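Local coordinates for protein gluconate kinase (Lactobacillus acidophilus, PDB 3LL3) that probably phosphorylates a sugar or sugar acid such as gluconate with ATP, and binds ATP and D-xylulose, at residues 168-173 with 233-238; 372-377 with 410-415. All coordinates share one frame; numbering follows the deposited sequence.

Interaction 1 of 2, residues 168-173 with 233-238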
# COMPACT_ATOMS: atom_id res chain seq x y z
N LYS A 168 -31.54 -14.24 -40.79
CA LYS A 168 -30.26 -13.89 -41.40
C LYS A 168 -29.12 -13.87 -40.36
O LYS A 168 -29.33 -13.53 -39.20
CB LYS A 168 -30.36 -12.57 -42.16
CG LYS A 168 -31.27 -12.65 -43.39
CD LYS A 168 -31.31 -11.35 -44.19
CE LYS A 168 -31.92 -11.58 -45.57
NZ LYS A 168 -33.38 -11.89 -45.52
N LEU A 169 -27.93 -14.27 -40.79
CA LEU A 169 -26.74 -14.27 -39.95
C LEU A 169 -25.77 -13.23 -40.48
O LEU A 169 -25.01 -13.50 -41.41
CB LEU A 169 -26.06 -15.63 -39.95
CG LEU A 169 -26.45 -16.61 -38.85
CD1 LEU A 169 -25.57 -17.87 -38.91
CD2 LEU A 169 -26.32 -15.96 -37.50
N VAL A 170 -25.77 -12.05 -39.85
CA VAL A 170 -24.91 -10.96 -40.27
C VAL A 170 -24.30 -10.27 -39.05
O VAL A 170 -24.98 -10.08 -38.04
CB VAL A 170 -25.70 -9.93 -41.06
CG1 VAL A 170 -24.79 -8.81 -41.53
CG2 VAL A 170 -26.41 -10.59 -42.26
N THR A 171 -23.02 -9.93 -39.14
CA THR A 171 -22.38 -9.11 -38.11
C THR A 171 -21.89 -7.79 -38.71
O THR A 171 -21.70 -7.70 -39.93
CB THR A 171 -21.22 -9.87 -37.41
OG1 THR A 171 -20.81 -9.16 -36.24
CG2 THR A 171 -20.03 -10.06 -38.35
N ASP A 172 -21.72 -6.75 -37.90
CA ASP A 172 -21.19 -5.52 -38.45
C ASP A 172 -19.69 -5.50 -38.21
O ASP A 172 -19.18 -6.24 -37.38
CB ASP A 172 -21.82 -4.28 -37.79
CG ASP A 172 -21.39 -4.11 -36.35
OD1 ASP A 172 -20.55 -3.23 -36.05
OD2 ASP A 172 -21.88 -4.89 -35.49
N THR A 173 -18.99 -4.65 -38.94
CA THR A 173 -17.56 -4.50 -38.82
C THR A 173 -17.09 -4.30 -37.37
O THR A 173 -16.10 -4.89 -36.97
CB THR A 173 -17.07 -3.31 -39.66
OG1 THR A 173 -17.51 -3.46 -41.02
CG2 THR A 173 -15.57 -3.22 -39.62
N ILE A 233 -34.94 -3.66 -39.26
CA ILE A 233 -33.85 -3.93 -38.35
C ILE A 233 -32.62 -3.23 -38.90
O ILE A 233 -32.26 -3.43 -40.06
CB ILE A 233 -33.54 -5.43 -38.23
CG1 ILE A 233 -34.75 -6.17 -37.67
CG2 ILE A 233 -32.33 -5.64 -37.32
CD1 ILE A 233 -35.03 -5.82 -36.23
N ILE A 234 -31.98 -2.41 -38.07
CA ILE A 234 -30.70 -1.81 -38.41
C ILE A 234 -29.62 -2.66 -37.76
O ILE A 234 -29.68 -2.93 -36.54
CB ILE A 234 -30.62 -0.35 -37.92
CG1 ILE A 234 -31.91 0.40 -38.27
CG2 ILE A 234 -29.40 0.35 -38.53
CD1 ILE A 234 -32.32 0.28 -39.75
N LEU A 235 -28.66 -3.10 -38.55
CA LEU A 235 -27.67 -4.03 -38.07
C LEU A 235 -27.04 -3.57 -36.74
O LEU A 235 -26.89 -4.36 -35.80
CB LEU A 235 -26.60 -4.27 -39.12
CG LEU A 235 -25.57 -5.32 -38.75
CD1 LEU A 235 -26.25 -6.65 -38.32
CD2 LEU A 235 -24.55 -5.53 -39.88
N GLY A 236 -26.67 -2.30 -36.64
CA GLY A 236 -26.11 -1.80 -35.39
C GLY A 236 -24.63 -2.05 -35.22
O GLY A 236 -23.94 -2.36 -36.18
N ALA A 237 -24.13 -1.93 -33.98
CA ALA A 237 -22.70 -1.95 -33.71
C ALA A 237 -22.40 -2.29 -32.26
O ALA A 237 -23.30 -2.59 -31.48
CB ALA A 237 -22.07 -0.62 -34.08
N SER A 238 -21.12 -2.24 -31.91
CA SER A 238 -20.67 -2.60 -30.57
C SER A 238 -20.93 -1.47 -29.56
O SER A 238 -20.99 -0.30 -29.93
CB SER A 238 -19.18 -2.90 -30.62
OG SER A 238 -18.45 -1.72 -30.91
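Strand 170-172 passes strand 233-238 at 48°, with the CA atoms of Asp172 and Ala237 6.1 Å apart and no hydrogen bond between the two; the contact is made by side chains against each other and against the facing backbone. Leu235 points toward strand 170-172: CG stands anti to the backbone N (chi1 -175°), and its two methyls meet successive carbonyls. CD1 lies 3.7 Å from Val170 O, while CD2 lies 3.6 Å from Thr171 O and also meets CA and CB of Asp172. Val170 brings CG1 to 3.7 Å from Leu235 CD2, the two side chains crossing at a slant. Ile162 of helix 157-166 and Ala208 of strand 206-208 also touch Leu235.

This is a junction inside the N-terminal domain of an FGGY kinase, a member of the actin-like ATPase clan. Strand 233-238 belongs to the domain's mixed central sheet, next to strand 70-78, whereas strand 170-172 pairs with 206-208 in a small separate parallel sheet. Each runs directly into a helix: Asp172 and Ser238 are both N-caps, Ser238 OG holding Tyr241 N.

Asp172 CG sits between its own backbone N and carbonyl carbon (chi1 69°), which brings the carboxylate carbon over to Gly236 O. That oxygen is 3.1 Å from Asp172 CG and 3.3 Å from Asp172 OD2; both oxygens are acceptors. Lys158 NZ forms a salt bridge with Asp172 OD2 and a hydrogen bond with Leu235 O, and its charge probably offsets the repulsion. On the other branch, Asp172 OD1 rests 3.4 Å from Ala237 CA and is hydrogen-bonded to Thr174 OG1, which also holds Ser238 N, tying the two helix starts together.

Interaction 2 of 2, residues 372-377 with 410-415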
# COMPACT_ATOMS: atom_id res chain seq x y z
N VAL A 372 -7.31 7.16 -3.03
CA VAL A 372 -8.08 6.16 -3.78
C VAL A 372 -8.66 6.81 -5.04
O VAL A 372 -8.50 6.29 -6.15
CB VAL A 372 -9.22 5.56 -2.94
CG1 VAL A 372 -10.19 4.78 -3.84
CG2 VAL A 372 -8.67 4.67 -1.80
N ILE A 373 -9.29 7.97 -4.86
CA ILE A 373 -9.92 8.66 -5.99
C ILE A 373 -8.87 9.07 -7.00
O ILE A 373 -9.06 8.90 -8.21
CB ILE A 373 -10.73 9.89 -5.54
CG1 ILE A 373 -11.94 9.44 -4.73
CG2 ILE A 373 -11.22 10.67 -6.76
CD1 ILE A 373 -12.54 10.53 -3.84
N GLU A 374 -7.77 9.64 -6.52
CA GLU A 374 -6.68 10.02 -7.40
C GLU A 374 -6.04 8.84 -8.13
O GLU A 374 -5.69 8.97 -9.31
CB GLU A 374 -5.62 10.81 -6.64
CG GLU A 374 -6.08 12.22 -6.24
CD GLU A 374 -5.12 12.92 -5.29
OE1 GLU A 374 -4.16 12.28 -4.80
OE2 GLU A 374 -5.35 14.13 -5.03
N GLY A 375 -5.89 7.71 -7.43
CA GLY A 375 -5.32 6.51 -8.03
C GLY A 375 -6.21 5.96 -9.13
O GLY A 375 -5.73 5.56 -10.21
N ILE A 376 -7.52 5.93 -8.87
CA ILE A 376 -8.48 5.47 -9.85
C ILE A 376 -8.30 6.29 -11.14
O ILE A 376 -8.17 5.74 -12.22
CB ILE A 376 -9.92 5.56 -9.33
CG1 ILE A 376 -10.20 4.40 -8.37
CG2 ILE A 376 -10.93 5.50 -10.48
CD1 ILE A 376 -11.44 4.58 -7.53
N ILE A 377 -8.23 7.61 -10.99
CA ILE A 377 -8.10 8.52 -12.13
C ILE A 377 -6.72 8.44 -12.78
O ILE A 377 -6.61 8.53 -14.01
CB ILE A 377 -8.38 9.98 -11.68
CG1 ILE A 377 -9.79 10.08 -11.10
CG2 ILE A 377 -8.20 10.96 -12.85
CD1 ILE A 377 -10.15 11.52 -10.63
N ARG A 410 -15.09 15.34 -11.51
CA ARG A 410 -14.98 15.91 -12.84
C ARG A 410 -13.77 16.83 -12.92
O ARG A 410 -12.98 16.75 -13.86
CB ARG A 410 -16.26 16.66 -13.21
CG ARG A 410 -17.42 15.71 -13.47
CD ARG A 410 -18.75 16.43 -13.47
NE ARG A 410 -19.84 15.52 -13.81
CZ ARG A 410 -21.09 15.90 -14.03
NH1 ARG A 410 -21.41 17.19 -13.92
NH2 ARG A 410 -22.02 15.01 -14.35
N GLN A 411 -13.62 17.69 -11.92
CA GLN A 411 -12.53 18.65 -11.91
C GLN A 411 -11.19 17.97 -11.72
O GLN A 411 -10.17 18.37 -12.31
CB GLN A 411 -12.74 19.71 -10.81
CG GLN A 411 -11.70 20.82 -10.86
CD GLN A 411 -11.79 21.63 -12.14
OE1 GLN A 411 -10.79 21.84 -12.83
NE2 GLN A 411 -12.99 22.05 -12.49
N LEU A 412 -11.19 16.95 -10.87
CA LEU A 412 -9.97 16.18 -10.64
C LEU A 412 -9.49 15.54 -11.95
O LEU A 412 -8.29 15.51 -12.25
CB LEU A 412 -10.25 15.11 -9.59
CG LEU A 412 -9.20 15.02 -8.50
CD1 LEU A 412 -9.67 14.15 -7.36
CD2 LEU A 412 -7.95 14.46 -9.12
N CYS A 413 -10.43 15.02 -12.73
CA CYS A 413 -10.07 14.43 -14.03
C CYS A 413 -9.45 15.48 -14.92
O CYS A 413 -8.43 15.25 -15.56
CB CYS A 413 -11.31 13.86 -14.73
SG CYS A 413 -11.89 12.29 -14.05
N ALA A 414 -10.10 16.65 -14.97
CA ALA A 414 -9.57 17.77 -15.74
C ALA A 414 -8.14 18.11 -15.32
O ALA A 414 -7.27 18.33 -16.16
CB ALA A 414 -10.47 18.99 -15.55
N ASN A 415 -7.93 18.19 -14.00
CA ASN A 415 -6.62 18.51 -13.46
C ASN A 415 -5.52 17.47 -13.73
O ASN A 415 -4.36 17.82 -13.97
CB ASN A 415 -6.74 18.79 -11.96
CG ASN A 415 -7.58 20.03 -11.66
OD1 ASN A 415 -7.89 20.80 -12.57
ND2 ASN A 415 -7.95 20.21 -10.40
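Glu374 carries the flat group of this contact, yet its carboxylate points away from Leu412: only the aliphatic stem touches, with Glu374 CG 4.1 Å from Leu412 CD2. The chain is extended beyond CG and delivers the buried carboxylate to partners outside the two segments, where OE2 forms a salt bridge with Arg370 and hydrogen bonds with Tyr471 OH and Gly330 N, and OE1 a hydrogen bond with Ser331 OG. Gripped at both oxygens, the charge is satisfied and the rotation of the group should be fixed.

The rest is apolar. Leu412 projects from helix 410-415 toward Ile373, Glu374 and Ile377. Its CD1 meets Ile373 CG2 at 3.9 Å, the side chains crossing at about a right angle. Nearer the backbone of the same residue, Leu412 CB takes the end of Ile377, whose CD1 comes to 3.7 Å. Ile377 CG1 lies anti to its carbonyl carbon (chi1 -60°), and the chain beyond it is extended, carrying CD1 between Leu412 and Cys413. There Ile377 CD1 also lies 3.9 Å from Cys413 SG, with CG2 slightly farther from the sulfur.

The axes of the two helix segments approach to 10.4 Å and cross at -53°, consistent with ridges-into-grooves packing of i, i+4 rows: Ile373 and Ile377 form one row, and Phe408, Leu412 and Ile416 the other. Both helices belong to the C-terminal FGGY domain, joined through strand 396-400 and the turn containing the ATP-binding residues Gly401 and Gly402. Cys413 leans on Ile421 of strand 421-424, which seats helix 407-417 against the domain's sheet. The side chain of Ile373, about 7 Å from the bound ATP, packs on Leu321 of the nucleotide pocket and so stands in its second shell.

Both contacts are buried, but they hold different elements: interaction 1 joins two strands of separate sheets in the N-terminal FGGY domain, interaction 2 two helices in the C-terminal one. Their centres are 37 Å apart, on opposite sides of the chain's centre. Neither has a hydrogen bond between its segments. In 168-173 with 233-238 a carboxylate lies directly in the interface, linked to the partner strand through a lysine and a threonine; in 372-377 with 410-415 the carboxylate is led away and methyls and a sulfur fill the interface. Interaction 2 lies near the ATP pocket, interaction 1 away from the binding sites, though the Ser238 side chain is about 7 Å from bound D-xylulose.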